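Local coordinates for putative peptide ABC-transport system periplasmic peptide-binding protein (Campylobacter jejuni, PDB 4OEV), which binds nickel outside the cytoplasm for an ABC-type importer, here together with oxalate, though its family is generally linked to peptide transport, at residues S201-E206 / D213-D218; D218-N223 / N340-V345; E269-N274 / V345-I350; L460-V465 / R476-H481. One frame throughout, in Å; residues are numbered along the deposited sequence.

Contact 1 of 4, residues S201-E206 / D213-D218; sequences SIASAE and DAALID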
loop_
_atom_site.group_PDB
_atom_site.type_symbol
_atom_site.label_atom_id
_atom_site.label_comp_id
_atom_site.label_asym_id
_atom_site.label_seq_id
_atom_site.Cartn_x
_atom_site.Cartn_y
_atom_site.Cartn_z
ATOM N N SER A 201 2.156 16.214 -12.536
ATOM C CA SER A 201 2.393 17.442 -13.292
ATOM C C SER A 201 1.146 18.339 -13.161
ATOM O O SER A 201 1.224 19.574 -13.163
ATOM C CB SER A 201 2.722 17.119 -14.766
ATOM O OG SER A 201 1.578 16.606 -15.431
ATOM N N ILE A 202 -0.024 17.714 -13.024
ATOM C CA ILE A 202 -1.251 18.475 -12.837
ATOM C C ILE A 202 -1.318 18.978 -11.400
ATOM O O ILE A 202 -1.679 20.122 -11.165
ATOM C CB ILE A 202 -2.504 17.638 -13.206
ATOM C CG1 ILE A 202 -2.490 17.376 -14.723
ATOM C CG2 ILE A 202 -3.811 18.353 -12.771
ATOM C CD1 ILE A 202 -3.749 16.727 -15.288
ATOM N N ALA A 203 -0.926 18.133 -10.447
ATOM C CA ALA A 203 -0.848 18.547 -9.045
ATOM C C ALA A 203 0.086 19.740 -8.889
ATOM O O ALA A 203 -0.202 20.684 -8.178
ATOM C CB ALA A 203 -0.332 17.396 -8.178
ATOM N N SER A 204 1.218 19.656 -9.566
ATOM C CA SER A 204 2.247 20.671 -9.491
ATOM C C SER A 204 1.667 22.015 -9.914
ATOM O O SER A 204 1.840 23.070 -9.245
ATOM C CB SER A 204 3.426 20.209 -10.379
ATOM O OG SER A 204 4.521 21.077 -10.255
ATOM N N ALA A 205 0.915 21.985 -11.006
ATOM C CA ALA A 205 0.313 23.207 -11.555
ATOM C C ALA A 205 -0.725 23.782 -10.633
ATOM O O ALA A 205 -0.935 24.995 -10.599
ATOM C CB ALA A 205 -0.308 22.929 -12.873
ATOM N N GLU A 206 -1.465 22.903 -9.958
ATOM C CA GLU A 206 -2.520 23.373 -9.090
ATOM C C GLU A 206 -1.948 23.920 -7.787
ATOM O O GLU A 206 -2.540 24.814 -7.162
ATOM C CB GLU A 206 -3.556 22.270 -8.852
ATOM C CG GLU A 206 -4.347 21.996 -10.126
ATOM C CD GLU A 206 -5.714 21.401 -9.902
ATOM O OE1 GLU A 206 -6.210 21.389 -8.753
ATOM O OE2 GLU A 206 -6.310 20.955 -10.900
ATOM N N ASP A 213 -3.763 23.120 -1.696
ATOM C CA ASP A 213 -2.846 23.517 -0.629
ATOM C C ASP A 213 -1.635 22.633 -0.510
ATOM O O ASP A 213 -0.624 23.046 0.027
ATOM C CB ASP A 213 -3.559 23.499 0.745
ATOM C CG ASP A 213 -4.518 24.648 0.918
ATOM O OD1 ASP A 213 -4.095 25.803 0.699
ATOM O OD2 ASP A 213 -5.686 24.399 1.321
ATOM N N ALA A 214 -1.772 21.389 -0.942
ATOM C CA ALA A 214 -0.738 20.365 -0.730
ATOM C C ALA A 214 -0.922 19.212 -1.678
ATOM O O ALA A 214 -2.059 18.874 -2.017
ATOM C CB ALA A 214 -0.777 19.843 0.711
ATOM N N ALA A 215 0.197 18.583 -2.040
ATOM C CA ALA A 215 0.225 17.355 -2.852
ATOM C C ALA A 215 1.564 16.651 -2.678
ATOM O O ALA A 215 2.588 17.309 -2.378
ATOM C CB ALA A 215 -0.006 17.657 -4.309
ATOM N N LEU A 216 1.596 15.331 -2.875
ATOM C CA LEU A 216 2.906 14.670 -3.032
ATOM C C LEU A 216 3.353 14.891 -4.471
ATOM O O LEU A 216 2.559 14.712 -5.410
ATOM C CB LEU A 216 2.864 13.164 -2.758
ATOM C CG LEU A 216 2.410 12.781 -1.370
ATOM C CD1 LEU A 216 2.429 11.202 -1.264
ATOM C CD2 LEU A 216 3.306 13.427 -0.367
ATOM N N ILE A 217 4.613 15.274 -4.634
ATOM C CA ILE A 217 5.155 15.636 -5.951
ATOM C C ILE A 217 6.384 14.806 -6.352
ATOM O O ILE A 217 7.378 14.741 -5.613
ATOM C CB ILE A 217 5.544 17.134 -5.987
ATOM C CG1 ILE A 217 4.332 18.010 -5.715
ATOM C CG2 ILE A 217 6.196 17.490 -7.346
ATOM C CD1 ILE A 217 3.156 17.794 -6.686
ATOM N N ASP A 218 6.331 14.179 -7.526
ATOM C CA ASP A 218 7.487 13.417 -7.996
ATOM C C ASP A 218 8.788 14.219 -8.029
ATOM O O ASP A 218 8.800 15.408 -8.364
ATOM C CB ASP A 218 7.253 12.864 -9.389
ATOM C CG ASP A 218 8.317 11.871 -9.765
ATOM O OD1 ASP A 218 9.147 12.151 -10.650
ATOM O OD2 ASP A 218 8.326 10.787 -9.144
#
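Ile217 and Ala203 bury the most surface here, as helix 200-208 packs on strand 214-216 and the residue after it. Ile217 does the reaching: its CD1 lies 3.8 Å from Ala203 CB and 3.9 Å from the backbone atom Ser204 N, so one methyl touches both helix residues. Its path is set by two bends, with CG1 beside the backbone N (chi1 -60°) and CD1 turned again at chi2 -57°, which brings the end of the side chain nearer the helix than its root would suggest. Ser204 adds less, its CB standing 4.4 Å from Ile217 CD1. Two residues earlier, the methyls Ala203 CB and Ala215 CB face each other at 3.9 Å. With nothing longer than a methyl between them, the two backbones approach closely, the CA atoms of Ala203 and Ala215 being 6.4 Å apart. No hydrogen bond crosses the contact, which is buried and apolar. It is the packing of an alpha helix on a beta strand that follows it in the chain. Helix 200-208 thus covers one side of strand 214-216, while Leu216 points away and packs on Phe462 and Leu464 of strand 454-467, the antiparallel neighbour. Helix 223-226 touches Ser204 through Ile224 and Phe225, and Glu206 forms a salt bridge with Lys195 of strand 191-196.

Contact 2 of 4, residues D218-N223 / N340-V345; sequences DVSLLN and NDPLRV. With OXL (oxalate ion), chain D.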
loop_
_atom_site.group_PDB
_atom_site.type_symbol
_atom_site.label_atom_id
_atom_site.label_comp_id
_atom_site.label_asym_id
_atom_site.label_seq_id
_atom_site.Cartn_x
_atom_site.Cartn_y
_atom_site.Cartn_z
ATOM N N ASP A 218 6.331 14.179 -7.526
ATOM C CA ASP A 218 7.487 13.417 -7.996
ATOM C C ASP A 218 8.788 14.219 -8.029
ATOM O O ASP A 218 8.800 15.408 -8.364
ATOM C CB ASP A 218 7.253 12.864 -9.389
ATOM C CG ASP A 218 8.317 11.871 -9.765
ATOM O OD1 ASP A 218 9.147 12.151 -10.650
ATOM O OD2 ASP A 218 8.326 10.787 -9.144
ATOM N N VAL A 219 9.886 13.546 -7.695
ATOM C CA VAL A 219 11.191 14.177 -7.648
ATOM C C VAL A 219 11.520 14.864 -8.989
ATOM O O VAL A 219 12.232 15.869 -9.008
ATOM C CB VAL A 219 12.276 13.128 -7.258
ATOM C CG1 VAL A 219 12.377 12.025 -8.312
ATOM C CG2 VAL A 219 13.609 13.768 -7.073
ATOM N N SER A 220 10.933 14.397 -10.092
ATOM C CA SER A 220 11.224 14.973 -11.404
ATOM C C SER A 220 10.666 16.378 -11.568
ATOM O O SER A 220 11.027 17.103 -12.510
ATOM C CB SER A 220 10.674 14.095 -12.518
ATOM O OG SER A 220 9.255 14.162 -12.568
ATOM N N LEU A 221 9.802 16.771 -10.643
ATOM C CA LEU A 221 9.107 18.038 -10.751
ATOM C C LEU A 221 9.443 18.995 -9.627
ATOM O O LEU A 221 8.926 20.101 -9.615
ATOM C CB LEU A 221 7.593 17.799 -10.784
ATOM C CG LEU A 221 7.100 17.062 -12.027
ATOM C CD1 LEU A 221 5.741 16.411 -11.799
ATOM C CD2 LEU A 221 7.040 18.012 -13.223
ATOM N N LEU A 222 10.341 18.600 -8.718
ATOM C CA LEU A 222 10.581 19.376 -7.488
ATOM C C LEU A 222 11.335 20.669 -7.764
ATOM O O LEU A 222 11.289 21.652 -6.979
ATOM C CB LEU A 222 11.365 18.550 -6.482
ATOM C CG LEU A 222 10.556 17.563 -5.642
ATOM C CD1 LEU A 222 11.453 16.937 -4.578
ATOM C CD2 LEU A 222 9.271 18.199 -5.038
ATOM N N ASN A 223 12.022 20.685 -8.891
ATOM C CA ASN A 223 12.802 21.873 -9.199
ATOM C C ASN A 223 11.944 23.136 -9.299
ATOM O O ASN A 223 12.416 24.227 -8.982
ATOM C CB ASN A 223 13.596 21.696 -10.511
ATOM C CG ASN A 223 14.804 20.784 -10.359
ATOM O OD1 ASN A 223 15.005 20.160 -9.313
ATOM N ND2 ASN A 223 15.646 20.730 -11.415
ATOM N N ASN A 340 0.454 8.155 -16.151
ATOM C CA ASN A 340 0.296 9.341 -15.300
ATOM C C ASN A 340 1.379 9.413 -14.223
ATOM O O ASN A 340 1.427 10.370 -13.428
ATOM C CB ASN A 340 -1.076 9.327 -14.633
ATOM C CG ASN A 340 -1.328 8.009 -13.887
ATOM O OD1 ASN A 340 -1.376 6.953 -14.493
ATOM N ND2 ASN A 340 -1.464 8.077 -12.584
ATOM N N ASP A 341 2.222 8.384 -14.152
ATOM C CA ASP A 341 3.329 8.383 -13.171
ATOM C C ASP A 341 4.697 8.475 -13.879
ATOM O O ASP A 341 5.179 7.466 -14.441
ATOM C CB ASP A 341 3.263 7.138 -12.309
ATOM C CG ASP A 341 4.247 7.171 -11.131
ATOM O OD1 ASP A 341 5.285 7.871 -11.231
ATOM O OD2 ASP A 341 3.954 6.489 -10.105
ATOM N N PRO A 342 5.335 9.663 -13.805
ATOM C CA PRO A 342 6.534 9.891 -14.609
ATOM C C PRO A 342 7.664 9.005 -14.148
ATOM O O PRO A 342 8.488 8.642 -14.998
ATOM C CB PRO A 342 6.866 11.369 -14.392
ATOM C CG PRO A 342 6.289 11.708 -12.992
ATOM C CD PRO A 342 5.013 10.824 -12.934
ATOM N N LEU A 343 7.669 8.626 -12.869
ATOM C CA LEU A 343 8.724 7.780 -12.329
ATOM C C LEU A 343 8.664 6.393 -12.957
ATOM O O LEU A 343 9.688 5.831 -13.398
ATOM C CB LEU A 343 8.621 7.708 -10.817
ATOM C CG LEU A 343 9.658 6.787 -10.178
ATOM C CD1 LEU A 343 11.045 7.200 -10.651
ATOM C CD2 LEU A 343 9.582 6.928 -8.686
ATOM N N ARG A 344 7.452 5.870 -13.065
ATOM C CA ARG A 344 7.273 4.527 -13.619
ATOM C C ARG A 344 7.527 4.511 -15.114
ATOM O O ARG A 344 8.131 3.553 -15.627
ATOM C CB ARG A 344 5.867 3.998 -13.298
ATOM C CG ARG A 344 5.510 4.129 -11.837
ATOM C CD ARG A 344 4.366 3.197 -11.488
ATOM N NE ARG A 344 3.694 3.463 -10.206
ATOM C CZ ARG A 344 3.106 2.519 -9.453
ATOM N NH1 ARG A 344 2.465 2.837 -8.323
ATOM N NH2 ARG A 344 3.187 1.237 -9.802
ATOM N N VAL A 345 7.086 5.549 -15.832
ATOM C CA VAL A 345 7.398 5.665 -17.251
ATOM C C VAL A 345 8.910 5.684 -17.472
ATOM O O VAL A 345 9.424 4.977 -18.371
ATOM C CB VAL A 345 6.801 6.947 -17.888
ATOM C CG1 VAL A 345 7.367 7.152 -19.308
ATOM C CG2 VAL A 345 5.264 6.890 -17.854
HETATM C C1 OXL D . 0.846 -0.412 -7.819
HETATM C C2 OXL D . -0.166 -1.370 -7.201
HETATM O O1 OXL D . 1.757 -0.771 -8.679
HETATM O O2 OXL D . -0.492 -2.349 -7.897
HETATM O O3 OXL D . 0.725 0.783 -7.481
HETATM O O4 OXL D . -0.778 -1.112 -6.098
HETATM O O HOH W 1 5.782 9.560 -9.133
#
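Asp218 and Leu343 mark the nearest backbone approach, 7.2 Å between CA atoms, where an irregular turn at 218-223 comes up to the first turn of helix 342-357. Asp218 OD1 makes an Asx turn with Ser220 N (2.9 Å), met from 54° out of the carboxylate plane, and takes Ser220 OG on its anti lone pair. Two bonds thus grip OD1, which lies 3.7 Å from Pro342 CG, while Asp218 OD2 sits 3.5 Å from Leu343 CB. Ser220 OG also lies against the proline ring. On the other segment Asp341 is the N-cap: its OD1 accepts from Leu343 N (3.0 Å) and weakly from Arg344 N, and its OD2 forms a salt bridge with Arg344 NE (3.0 Å). Arg344, extended from CG to NE, carries its guanidinium to the oxalate, bonding through NH1 to O3 and through NH2 to O1, the latter 2.7 Å. No direct polar bond joins the segments; instead, a water donates to both Asp218 OD2 and Asp341 OD1, two carboxylate oxygens 4.7 Å apart. The bridging water probably eases their repulsion, while Asp341, through its salt bridge, probably helps to orient Arg344 toward the bound anion.

Contact 3 of 4, residues E269-N274 / V345-I350; sequences ESIVKN and VSLAGI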
loop_
_atom_site.group_PDB
_atom_site.type_symbol
_atom_site.label_atom_id
_atom_site.label_comp_id
_atom_site.label_asym_id
_atom_site.label_seq_id
_atom_site.Cartn_x
_atom_site.Cartn_y
_atom_site.Cartn_z
ATOM N N GLU A 269 22.110 0.531 -9.171
ATOM C CA GLU A 269 22.829 1.658 -8.563
ATOM C C GLU A 269 22.721 2.896 -9.443
ATOM O O GLU A 269 22.483 3.997 -8.952
ATOM C CB GLU A 269 24.303 1.329 -8.328
ATOM C CG GLU A 269 24.570 0.403 -7.169
ATOM C CD GLU A 269 24.256 1.044 -5.821
ATOM O OE1 GLU A 269 24.328 2.294 -5.712
ATOM O OE2 GLU A 269 23.934 0.294 -4.867
ATOM N N SER A 270 22.852 2.707 -10.753
ATOM C CA SER A 270 22.771 3.826 -11.674
ATOM C C SER A 270 21.390 4.492 -11.705
ATOM O O SER A 270 21.289 5.713 -11.856
ATOM C CB SER A 270 23.164 3.369 -13.082
ATOM O OG SER A 270 22.786 4.336 -14.044
ATOM N N ILE A 271 20.334 3.699 -11.562
ATOM C CA ILE A 271 18.968 4.216 -11.556
ATOM C C ILE A 271 18.694 5.141 -10.376
ATOM O O ILE A 271 18.150 6.242 -10.528
ATOM C CB ILE A 271 17.964 3.052 -11.517
ATOM C CG1 ILE A 271 17.799 2.439 -12.901
ATOM C CG2 ILE A 271 16.601 3.501 -10.970
ATOM C CD1 ILE A 271 16.928 1.209 -12.841
ATOM N N VAL A 272 19.055 4.681 -9.188
ATOM C CA VAL A 272 18.824 5.465 -7.998
ATOM C C VAL A 272 19.673 6.720 -7.999
ATOM O O VAL A 272 19.207 7.810 -7.640
ATOM C CB VAL A 272 19.116 4.639 -6.744
ATOM C CG1 VAL A 272 19.142 5.538 -5.515
ATOM C CG2 VAL A 272 18.082 3.575 -6.615
ATOM N N LYS A 273 20.931 6.567 -8.396
ATOM C CA LYS A 273 21.834 7.694 -8.481
ATOM C C LYS A 273 21.290 8.732 -9.449
ATOM O O LYS A 273 21.195 9.917 -9.115
ATOM C CB LYS A 273 23.227 7.244 -8.917
ATOM C CG LYS A 273 24.210 8.376 -9.142
ATOM C CD LYS A 273 25.548 7.832 -9.680
ATOM C CE LYS A 273 25.356 7.098 -11.030
ATOM N NZ LYS A 273 26.439 6.137 -11.439
ATOM N N ASN A 274 20.918 8.291 -10.647
ATOM C CA ASN A 274 20.646 9.233 -11.723
ATOM C C ASN A 274 19.190 9.642 -11.896
ATOM O O ASN A 274 18.894 10.831 -11.995
ATOM C CB ASN A 274 21.208 8.675 -13.022
ATOM C CG ASN A 274 22.716 8.472 -12.944
ATOM O OD1 ASN A 274 23.447 9.369 -12.495
ATOM N ND2 ASN A 274 23.188 7.292 -13.351
ATOM N N VAL A 345 7.086 5.549 -15.832
ATOM C CA VAL A 345 7.398 5.665 -17.251
ATOM C C VAL A 345 8.910 5.684 -17.472
ATOM O O VAL A 345 9.424 4.977 -18.371
ATOM C CB VAL A 345 6.801 6.947 -17.888
ATOM C CG1 VAL A 345 7.367 7.152 -19.308
ATOM C CG2 VAL A 345 5.264 6.890 -17.854
ATOM N N SER A 346 9.622 6.483 -16.669
ATOM C CA SER A 346 11.081 6.564 -16.789
ATOM C C SER A 346 11.713 5.215 -16.512
ATOM O O SER A 346 12.603 4.772 -17.219
ATOM C CB SER A 346 11.659 7.611 -15.841
ATOM O OG SER A 346 11.388 8.918 -16.333
ATOM N N LEU A 347 11.254 4.560 -15.453
ATOM C CA LEU A 347 11.754 3.237 -15.140
ATOM C C LEU A 347 11.513 2.179 -16.219
ATOM O O LEU A 347 12.402 1.363 -16.462
ATOM C CB LEU A 347 11.129 2.757 -13.811
ATOM C CG LEU A 347 11.703 3.451 -12.578
ATOM C CD1 LEU A 347 10.835 3.021 -11.357
ATOM C CD2 LEU A 347 13.187 3.157 -12.376
ATOM N N ALA A 348 10.330 2.175 -16.854
ATOM C CA ALA A 348 10.023 1.236 -17.924
ATOM C C ALA A 348 10.971 1.479 -19.115
ATOM O O ALA A 348 11.403 0.526 -19.792
ATOM C CB ALA A 348 8.591 1.368 -18.372
ATOM N N GLY A 349 11.255 2.745 -19.375
ATOM C CA GLY A 349 12.231 3.134 -20.396
ATOM C C GLY A 349 13.646 2.655 -20.104
ATOM O O GLY A 349 14.350 2.189 -21.012
ATOM N N ILE A 350 14.077 2.753 -18.856
ATOM C CA ILE A 350 15.410 2.346 -18.459
ATOM C C ILE A 350 15.541 0.816 -18.542
ATOM O O ILE A 350 16.521 0.298 -19.130
ATOM C CB ILE A 350 15.741 2.861 -17.051
ATOM C CG1 ILE A 350 15.869 4.385 -17.094
ATOM C CG2 ILE A 350 17.070 2.295 -16.569
ATOM C CD1 ILE A 350 16.002 5.022 -15.722
#
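Neither ring nor amide enters the contact of Ile271 with Leu347 and Ile350; methyl and methylene groups meet. The amide of Asn274 turns back on its own helix, ND2 giving a weak hydrogen bond to Ser270 OG (3.1 Å). Ile271 has by far the largest share of the buried surface and divides its branches between two partners. Its CG2, anti to the backbone N, touches Leu347 CD2 at 3.7 Å. Its other branch, placed beside the backbone N by chi1 -79°, runs past Ile350, with CG1 at 3.7 Å and CD1 at 3.9 Å from Ile350 CG2. The side chains of Ile271 and Leu347 are at about a right angle, and Ile271 is slanted against Ile350. Leu347 and Ile350, three residues apart, present neighbouring positions of one helix face, and Ile271 spans both. The helices stay moderately apart, with 8.0 Å between the CA atoms of Ile271 and Ile350. Leu275, just past segment 269-274, also touches Leu347 and Ile350. The other side of helix 342-357 faces a sheet, Ala348 packing on Ile335 and Ala337. Because this helix links the parallel neighbouring strands 329-338 and 361-367, it is the helix of a beta-alpha-beta crossover, and helix 268-274 packs onto its outer side through aliphatic contacts.

Contact 4 of 4, residues L460-V465 / R476-H481; sequences LDFALV and RTLGHH. With NI (nickel (II) ion), chain C; OXL (oxalate ion), chain D.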
loop_
_atom_site.group_PDB
_atom_site.type_symbol
_atom_site.label_atom_id
_atom_site.label_comp_id
_atom_site.label_asym_id
_atom_site.label_seq_id
_atom_site.Cartn_x
_atom_site.Cartn_y
_atom_site.Cartn_z
ATOM N N LEU A 460 11.334 4.342 -2.140
ATOM C CA LEU A 460 11.156 5.770 -2.397
ATOM C C LEU A 460 11.025 6.650 -1.145
ATOM O O LEU A 460 10.416 6.240 -0.131
ATOM C CB LEU A 460 9.909 5.967 -3.249
ATOM C CG LEU A 460 9.785 5.140 -4.492
ATOM C CD1 LEU A 460 8.467 5.508 -5.142
ATOM C CD2 LEU A 460 10.983 5.459 -5.460
ATOM N N ASP A 461 11.614 7.845 -1.200
ATOM C CA ASP A 461 11.183 8.913 -0.307
ATOM C C ASP A 461 10.079 9.665 -1.015
ATOM O O ASP A 461 9.967 9.628 -2.243
ATOM C CB ASP A 461 12.293 9.891 0.045
ATOM C CG ASP A 461 13.207 9.374 1.088
ATOM O OD1 ASP A 461 12.967 8.252 1.560
ATOM O OD2 ASP A 461 14.149 10.106 1.462
ATOM N N PHE A 462 9.282 10.386 -0.242
ATOM C CA PHE A 462 8.231 11.181 -0.843
ATOM C C PHE A 462 8.463 12.629 -0.512
ATOM O O PHE A 462 8.988 12.958 0.550
ATOM C CB PHE A 462 6.843 10.717 -0.370
ATOM C CG PHE A 462 6.370 9.488 -1.085
ATOM C CD1 PHE A 462 5.718 9.602 -2.302
ATOM C CD2 PHE A 462 6.587 8.237 -0.552
ATOM C CE1 PHE A 462 5.305 8.475 -3.020
ATOM C CE2 PHE A 462 6.172 7.084 -1.267
ATOM C CZ PHE A 462 5.527 7.209 -2.481
ATOM N N ALA A 463 8.069 13.488 -1.443
ATOM C CA ALA A 463 8.169 14.916 -1.227
ATOM C C ALA A 463 6.771 15.491 -1.051
ATOM O O ALA A 463 5.995 15.557 -2.009
ATOM C CB ALA A 463 8.925 15.608 -2.424
ATOM N N LEU A 464 6.442 15.880 0.183
ATOM C CA LEU A 464 5.195 16.582 0.430
ATOM C C LEU A 464 5.390 18.053 0.159
ATOM O O LEU A 464 6.108 18.760 0.896
ATOM C CB LEU A 464 4.692 16.357 1.876
ATOM C CG LEU A 464 3.462 17.181 2.286
ATOM C CD1 LEU A 464 2.333 17.095 1.266
ATOM C CD2 LEU A 464 2.985 16.702 3.682
ATOM N N VAL A 465 4.742 18.543 -0.884
ATOM C CA VAL A 465 4.923 19.959 -1.184
ATOM C C VAL A 465 3.723 20.757 -0.711
ATOM O O VAL A 465 2.586 20.448 -1.061
ATOM C CB VAL A 465 5.129 20.240 -2.659
ATOM C CG1 VAL A 465 5.329 21.726 -2.848
ATOM C CG2 VAL A 465 6.327 19.455 -3.194
ATOM N N ARG A 476 5.749 11.009 9.171
ATOM C CA ARG A 476 6.009 9.686 9.706
ATOM C C ARG A 476 6.297 8.760 8.525
ATOM O O ARG A 476 6.229 9.177 7.348
ATOM C CB ARG A 476 4.856 9.183 10.589
ATOM C CG ARG A 476 3.551 8.900 9.901
ATOM C CD ARG A 476 2.476 8.359 10.896
ATOM N NE ARG A 476 1.473 7.669 10.100
ATOM C CZ ARG A 476 0.297 7.226 10.524
ATOM N NH1 ARG A 476 -0.505 6.624 9.639
ATOM N NH2 ARG A 476 -0.092 7.415 11.782
ATOM N N THR A 477 6.700 7.534 8.821
ATOM C CA THR A 477 7.061 6.607 7.762
ATOM C C THR A 477 5.815 6.266 6.963
ATOM O O THR A 477 4.842 5.721 7.494
ATOM C CB THR A 477 7.749 5.372 8.331
ATOM O OG1 THR A 477 8.889 5.821 9.059
ATOM C CG2 THR A 477 8.242 4.431 7.204
ATOM N N LEU A 478 5.849 6.616 5.680
ATOM C CA LEU A 478 4.696 6.460 4.805
ATOM C C LEU A 478 4.636 5.043 4.228
ATOM O O LEU A 478 5.582 4.236 4.386
ATOM C CB LEU A 478 4.738 7.493 3.656
ATOM C CG LEU A 478 4.741 8.959 4.151
ATOM C CD1 LEU A 478 4.589 9.939 3.002
ATOM C CD2 LEU A 478 3.647 9.217 5.271
ATOM N N GLY A 479 3.507 4.742 3.586
ATOM C CA GLY A 479 3.321 3.479 2.900
ATOM C C GLY A 479 3.311 3.727 1.411
ATOM O O GLY A 479 3.705 4.797 0.918
ATOM N N HIS A 480 2.858 2.703 0.722
ATOM C CA HIS A 480 2.680 2.664 -0.721
ATOM C C HIS A 480 1.830 3.862 -1.193
ATOM O O HIS A 480 0.810 4.203 -0.566
ATOM C CB HIS A 480 2.056 1.320 -1.061
ATOM C CG HIS A 480 1.756 1.131 -2.496
ATOM N ND1 HIS A 480 2.699 1.359 -3.487
ATOM C CD2 HIS A 480 0.629 0.729 -3.126
ATOM C CE1 HIS A 480 2.156 1.116 -4.665
ATOM N NE2 HIS A 480 0.911 0.712 -4.493
ATOM N N HIS A 481 2.326 4.535 -2.237
ATOM C CA HIS A 481 1.815 5.800 -2.787
ATOM C C HIS A 481 1.912 6.952 -1.813
ATOM O O HIS A 481 1.266 7.959 -2.035
ATOM C CB HIS A 481 0.351 5.726 -3.279
ATOM C CG HIS A 481 0.123 4.765 -4.414
ATOM N ND1 HIS A 481 0.433 5.059 -5.735
ATOM C CD2 HIS A 481 -0.428 3.525 -4.426
ATOM C CE1 HIS A 481 0.106 4.025 -6.501
ATOM N NE2 HIS A 481 -0.428 3.085 -5.731
HETATM NI NI NI C . -0.649 0.917 -5.860
HETATM C C1 OXL D . 0.846 -0.412 -7.819
HETATM C C2 OXL D . -0.166 -1.370 -7.201
HETATM O O1 OXL D . 1.757 -0.771 -8.679
HETATM O O2 OXL D . -0.492 -2.349 -7.897
HETATM O O3 OXL D . 0.725 0.783 -7.481
HETATM O O4 OXL D . -0.778 -1.112 -6.098
HETATM O O HOH W 2 -2.090 1.215 -7.174
#
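Phe462 packs most tightly at the far end of its ring, where CZ lies 3.7 Å from His481 C and CE2 lies 4.0 Å from Gly479 O. Nearer the strand the fit is looser, Phe462 CB standing 4.1 Å from Leu478 CD1. Phe462 is partly exposed, whereas its partners are buried. The ring thus lies against the backbone of His481, which takes a left-handed conformation (phi 64°). The CB atoms of both histidines point away from the strand, and the rings bind nickel, His480 NE2 at 2.1 Å and His481 NE2 at 2.2 Å. Oxalate chelates the same ion through O3 and O4, and a water and His26 complete six ligands. Second-shell carboxylates fix both rings: His480 ND1 is hydrogen-bonded to Asp240, and His481 ND1 to Glu12. The two rings are close neighbours, His481 CD2 sitting 3.1 Å above the His480 ring plane, toward its rim. Phe462 therefore joins the wall of the metal site to the sheet: backbone hydrogen bonds tie Phe462 to Glu236 of strand 231-236 and Ala463 to Ile217, while helix 342-357 brings Leu343 onto Leu460 and Arg344 beside both histidines.

In the fold
Contact 4 lies nearest the centre of the chain, and contacts 1 to 3 about twice as far out. Contacts 1, 3 and 4 are buried, whereas contact 2 is only partly buried and is bridged by a water between two carboxylates. Contacts 1 and 4 meet in one sheet, where strand 214-216 pairs with strand 454-467. Contacts 2 and 3 use successive turns of helix 342-357, sharing Val345, and Asp218 links contact 1 to contact 2. The chemistry follows place: mainly aliphatic groups join the elements in contacts 1 and 3, while contact 2 provides Arg344, which hydrogen-bonds oxalate, and contact 4 the histidines that bind nickel beside it.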